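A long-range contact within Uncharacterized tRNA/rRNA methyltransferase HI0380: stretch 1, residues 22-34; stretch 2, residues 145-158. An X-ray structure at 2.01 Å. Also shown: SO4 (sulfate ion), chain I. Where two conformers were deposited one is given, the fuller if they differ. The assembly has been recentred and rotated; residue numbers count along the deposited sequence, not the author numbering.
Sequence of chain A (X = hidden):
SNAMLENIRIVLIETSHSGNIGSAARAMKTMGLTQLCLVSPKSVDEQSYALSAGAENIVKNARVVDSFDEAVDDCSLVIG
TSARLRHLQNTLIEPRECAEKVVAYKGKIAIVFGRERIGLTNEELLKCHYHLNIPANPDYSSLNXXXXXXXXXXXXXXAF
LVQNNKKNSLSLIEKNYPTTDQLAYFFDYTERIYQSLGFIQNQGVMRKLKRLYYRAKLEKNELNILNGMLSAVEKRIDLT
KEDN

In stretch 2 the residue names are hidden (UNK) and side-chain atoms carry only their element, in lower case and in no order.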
# COMPACT_ATOMS: atom_id res chain seq x y z
N GLY A 22 17.35 -17.61 -10.75
CA GLY A 22 16.23 -17.19 -11.58
C GLY A 22 15.13 -16.38 -10.84
O GLY A 22 14.64 -15.39 -11.38
N SER A 23 14.72 -16.87 -9.66
CA SER A 23 13.57 -16.32 -8.93
C SER A 23 14.00 -14.92 -8.44
O SER A 23 13.18 -13.99 -8.48
CB SER A 23 13.17 -17.22 -7.77
OG SER A 23 12.81 -18.50 -8.28
N ALA A 24 15.26 -14.77 -8.04
CA ALA A 24 15.78 -13.40 -7.64
C ALA A 24 15.87 -12.36 -8.79
O ALA A 24 15.63 -11.14 -8.57
CB ALA A 24 17.14 -13.52 -6.96
N ALA A 25 16.31 -12.83 -9.97
CA ALA A 25 16.36 -12.02 -11.21
C ALA A 25 14.96 -11.55 -11.59
O ALA A 25 14.75 -10.38 -11.91
CB ALA A 25 16.93 -12.85 -12.36
N ARG A 26 14.00 -12.47 -11.58
CA ARG A 26 12.58 -12.09 -11.73
C ARG A 26 12.13 -10.99 -10.73
O ARG A 26 11.61 -9.93 -11.15
CB ARG A 26 11.70 -13.37 -11.70
CG ARG A 26 10.20 -13.14 -11.96
CD ARG A 26 9.43 -14.41 -11.71
NE ARG A 26 8.04 -14.34 -12.18
CZ ARG A 26 7.17 -15.34 -12.11
NH1 ARG A 26 7.53 -16.51 -11.62
NH2 ARG A 26 5.94 -15.18 -12.55
N ALA A 27 12.33 -11.21 -9.42
CA ALA A 27 11.98 -10.19 -8.39
C ALA A 27 12.59 -8.81 -8.68
O ALA A 27 11.88 -7.80 -8.71
CB ALA A 27 12.37 -10.66 -6.94
N MSE A 28 13.87 -8.80 -8.98
CA MSE A 28 14.55 -7.58 -9.42
C MSE A 28 13.88 -6.87 -10.62
O MSE A 28 13.71 -5.61 -10.60
CB MSE A 28 16.00 -7.89 -9.83
CG MSE A 28 16.88 -8.39 -8.69
SE MSE A 28 18.64 -8.98 -9.24
CE MSE A 28 19.37 -7.47 -10.16
N LYS A 29 13.62 -7.63 -11.68
CA LYS A 29 13.05 -7.05 -12.88
C LYS A 29 11.65 -6.47 -12.63
O LYS A 29 11.30 -5.46 -13.24
CB LYS A 29 13.03 -8.06 -14.05
CG LYS A 29 12.71 -7.40 -15.43
CD LYS A 29 12.86 -8.38 -16.54
CE LYS A 29 12.66 -7.73 -17.91
NZ LYS A 29 12.94 -8.71 -18.97
N THR A 30 10.84 -7.09 -11.77
CA THR A 30 9.51 -6.56 -11.49
C THR A 30 9.64 -5.16 -10.91
O THR A 30 8.70 -4.42 -10.94
CB THR A 30 8.67 -7.42 -10.48
OG1 THR A 30 9.33 -7.46 -9.20
CG2 THR A 30 8.48 -8.82 -10.96
N MSE A 31 10.81 -4.82 -10.34
CA MSE A 31 10.98 -3.53 -9.66
C MSE A 31 11.93 -2.60 -10.39
O MSE A 31 12.12 -1.45 -9.98
CB MSE A 31 11.41 -3.70 -8.19
CG MSE A 31 10.37 -4.40 -7.35
SE MSE A 31 8.70 -3.41 -7.18
CE MSE A 31 7.41 -4.82 -7.53
N GLY A 32 12.50 -3.04 -11.50
CA GLY A 32 13.35 -2.13 -12.28
C GLY A 32 14.86 -2.26 -12.00
O GLY A 32 15.65 -1.45 -12.52
N LEU A 33 15.26 -3.24 -11.19
CA LEU A 33 16.69 -3.52 -10.92
C LEU A 33 17.27 -4.36 -12.04
O LEU A 33 16.57 -5.21 -12.64
CB LEU A 33 16.92 -4.21 -9.57
CG LEU A 33 16.62 -3.34 -8.34
CD1 LEU A 33 16.80 -4.12 -7.04
CD2 LEU A 33 17.46 -2.04 -8.35
N THR A 34 18.53 -4.12 -12.35
CA THR A 34 19.16 -4.84 -13.47
C THR A 34 20.54 -5.44 -13.17
O THR A 34 21.02 -6.24 -13.97
CB THR A 34 19.36 -3.91 -14.67
OG1 THR A 34 20.09 -2.76 -14.21
CG2 THR A 34 18.02 -3.43 -15.24
N UNK A 145 15.68 -16.53 -0.20
CA UNK A 145 16.45 -15.55 -0.94
C UNK A 145 15.60 -14.60 -1.83
O UNK A 145 15.67 -13.37 -1.72
c UNK A 145 18.62 -15.45 -2.41
c UNK A 145 17.53 -16.31 -1.76
c UNK A 145 19.22 -14.51 -1.38
c UNK A 145 19.73 -16.34 -3.00
N UNK A 146 14.82 -15.20 -2.70
CA UNK A 146 13.92 -14.51 -3.62
C UNK A 146 12.93 -13.60 -2.88
O UNK A 146 12.66 -12.52 -3.36
c UNK A 146 13.13 -15.54 -4.44
N UNK A 147 12.40 -14.06 -1.75
CA UNK A 147 11.47 -13.28 -0.93
C UNK A 147 12.22 -12.04 -0.45
O UNK A 147 11.70 -10.92 -0.54
se UNK A 147 9.72 -16.58 1.48
c UNK A 147 10.04 -15.26 -0.03
c UNK A 147 10.97 -14.11 0.29
c UNK A 147 8.17 -17.53 0.61
N UNK A 148 13.46 -12.22 0.03
CA UNK A 148 14.21 -11.10 0.53
C UNK A 148 14.53 -10.06 -0.56
O UNK A 148 14.44 -8.85 -0.32
c UNK A 148 15.48 -11.56 1.29
N UNK A 149 14.92 -10.54 -1.74
CA UNK A 149 15.24 -9.64 -2.84
C UNK A 149 13.98 -8.91 -3.32
O UNK A 149 14.03 -7.72 -3.53
c UNK A 149 16.20 -9.48 -5.27
c UNK A 149 17.34 -11.00 -3.47
c UNK A 149 15.97 -10.41 -4.01
N UNK A 150 12.88 -9.65 -3.48
CA UNK A 150 11.57 -9.04 -3.85
C UNK A 150 11.28 -7.87 -2.91
O UNK A 150 11.04 -6.76 -3.38
c UNK A 150 9.08 -9.70 -4.39
c UNK A 150 9.12 -9.25 -5.85
o UNK A 150 9.29 -8.06 -6.10
n UNK A 150 8.89 -10.17 -6.82
c UNK A 150 10.46 -10.09 -3.77
N UNK A 151 11.38 -8.09 -1.59
CA UNK A 151 10.97 -7.05 -0.64
C UNK A 151 11.90 -5.89 -0.65
O UNK A 151 11.47 -4.72 -0.57
c UNK A 151 9.72 -8.39 2.78
c UNK A 151 8.47 -8.08 0.67
c UNK A 151 9.80 -8.50 1.28
c UNK A 151 10.91 -7.58 0.81
N UNK A 152 13.20 -6.16 -0.76
CA UNK A 152 14.18 -5.00 -0.70
C UNK A 152 14.03 -4.17 -1.99
O UNK A 152 14.06 -2.92 -1.97
c UNK A 152 16.67 -4.39 -0.83
c UNK A 152 15.62 -5.53 -0.59
c UNK A 152 15.83 -6.21 0.76
N UNK A 153 13.86 -4.89 -3.12
CA UNK A 153 13.67 -4.26 -4.47
C UNK A 153 12.44 -3.39 -4.48
O UNK A 153 12.45 -2.26 -5.01
o UNK A 153 14.63 -6.17 -5.68
c UNK A 153 13.49 -5.34 -5.56
N UNK A 154 11.35 -3.90 -3.89
CA UNK A 154 10.12 -3.16 -3.80
C UNK A 154 10.35 -1.82 -2.97
O UNK A 154 9.95 -0.80 -3.39
c UNK A 154 5.78 -1.99 -2.94
c UNK A 154 5.71 -1.76 -1.59
c UNK A 154 6.69 -2.25 -0.76
c UNK A 154 7.86 -3.22 -2.63
o UNK A 154 4.63 -1.05 -1.10
c UNK A 154 6.84 -2.72 -3.47
c UNK A 154 9.02 -4.02 -3.20
c UNK A 154 7.76 -2.98 -1.29
N UNK A 155 11.01 -1.88 -1.83
CA UNK A 155 11.23 -0.68 -1.02
C UNK A 155 12.16 0.25 -1.78
O UNK A 155 11.98 1.46 -1.75
c UNK A 155 9.79 -0.49 1.88
c UNK A 155 11.83 -1.02 0.36
o UNK A 155 9.22 -0.68 2.96
c UNK A 155 10.86 -1.51 1.44
o UNK A 155 9.53 0.51 1.18
N UNK A 156 13.12 -0.30 -2.51
CA UNK A 156 13.94 0.51 -3.41
C UNK A 156 13.12 1.26 -4.47
O UNK A 156 13.25 2.51 -4.64
c UNK A 156 16.99 -1.79 -3.86
c UNK A 156 15.08 -0.28 -4.02
c UNK A 156 17.09 0.39 -2.51
c UNK A 156 16.18 -0.77 -3.07
N UNK A 157 12.23 0.55 -5.14
CA UNK A 157 11.44 1.20 -6.13
C UNK A 157 10.56 2.29 -5.50
O UNK A 157 10.43 3.40 -6.07
c UNK A 157 9.86 0.91 -8.07
n UNK A 157 8.56 0.71 -10.13
c UNK A 157 9.26 1.01 -11.23
n UNK A 157 10.51 0.61 -11.36
c UNK A 157 10.58 0.22 -6.91
c UNK A 157 9.11 -0.05 -9.00
n UNK A 157 8.72 1.74 -12.17
N UNK A 158 9.96 1.97 -4.35
CA UNK A 158 9.08 2.95 -3.65
C UNK A 158 9.87 4.19 -3.25
O UNK A 158 9.36 5.29 -3.33
c UNK A 158 8.46 2.36 -2.38
c UNK A 158 7.49 1.23 -2.62
c UNK A 158 5.28 3.07 -2.39
se UNK A 158 5.96 1.80 -3.70
S SO4 I . 4.81 -18.96 -11.75
O1 SO4 I . 4.81 -18.47 -13.11
O2 SO4 I . 5.68 -20.14 -11.65
O3 SO4 I . 5.34 -17.94 -10.85
O4 SO4 I . 3.48 -19.32 -11.31

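Position 145 carries four carbons forked at the second, with chi1 at -169° (t): a leucine, L145, whose CG comes no nearer to stretch 1 than 5.2 Å, at A24 CB. Position 146 has one carbon, its CB, aimed toward stretch 1 and 3.7 Å from S23 CB. It is an alanine, A146, and its CA lies 4.6 Å from A24 CA, so the two backbones pack closely here. At 147 an unbranched chain of two carbons, selenium and a carbon points away; selenium identifies selenomethionine, M147. Position 148, a single carbon out of reach, is A148.

Position 149 shows one carbon bearing two more, beta-branched and without oxygen, packed against A24, A27 and M28. This is V149; its CG1 lies 3.7 Å from M28 CG and its CG2 4.3 Å from A24 CB. Position 150 has three carbons, the third carrying one oxygen and one nitrogen, an amide: Q150. With chi1 t and chi2 p, its end comes nearer stretch 1 than its sideways CA-to-CB bond suggests, placing NE2 3.5 Å from A27 CB and OE1 3.2 Å from T30 OG1. The T30 hydroxyl instead donates to its own helix, OG1 to A27 O at 2.6 Å.

Position 151, four carbons forked at the second and directed away, is L151; 152, one carbon carrying two, is V152, also without contact. At 153 one carbon precedes one oxygen, a serine, S153. Its OG donates to V149 O (2.7 Å), which ties the hydroxyl to its own backbone, while L33 CD1 packs 3.3 Å from that OG. Position 154 bears a six-carbon ring with an oxygen: Y154. M31 SE lies 5.5 Å from the ring centroid, 81° off the normal, hence at the edge.

Position 155 has three carbons, the third with two oxygens, pointing away: E155. Position 156, four carbons forked at the second, reaches L33 and is L156, its CD1 3.9 Å from L33 CD1. Position 157 has three carbons, a nitrogen, then a carbon with two nitrogens, a guanidinium: R157. Its NH1 donates to M31 O at 3.0 Å (153°). Position 158 repeats the selenium chain but makes no contact: M158.

The helices run nearly parallel, 13° apart, with axes 8.3 Å apart at closest approach. Small A24, A27 and A146 allow this proximity. M31 then fits as a knob among Q150, S153, Y154 and R157, while R157 bonds to the M31 carbonyl. At G32, phi is positive, and an ideal CB would fall 2.8 Å from R157 NH1, a clash that glycine avoids.

Stretch 2, residues 145-158: LAMAVQLVSYELRM
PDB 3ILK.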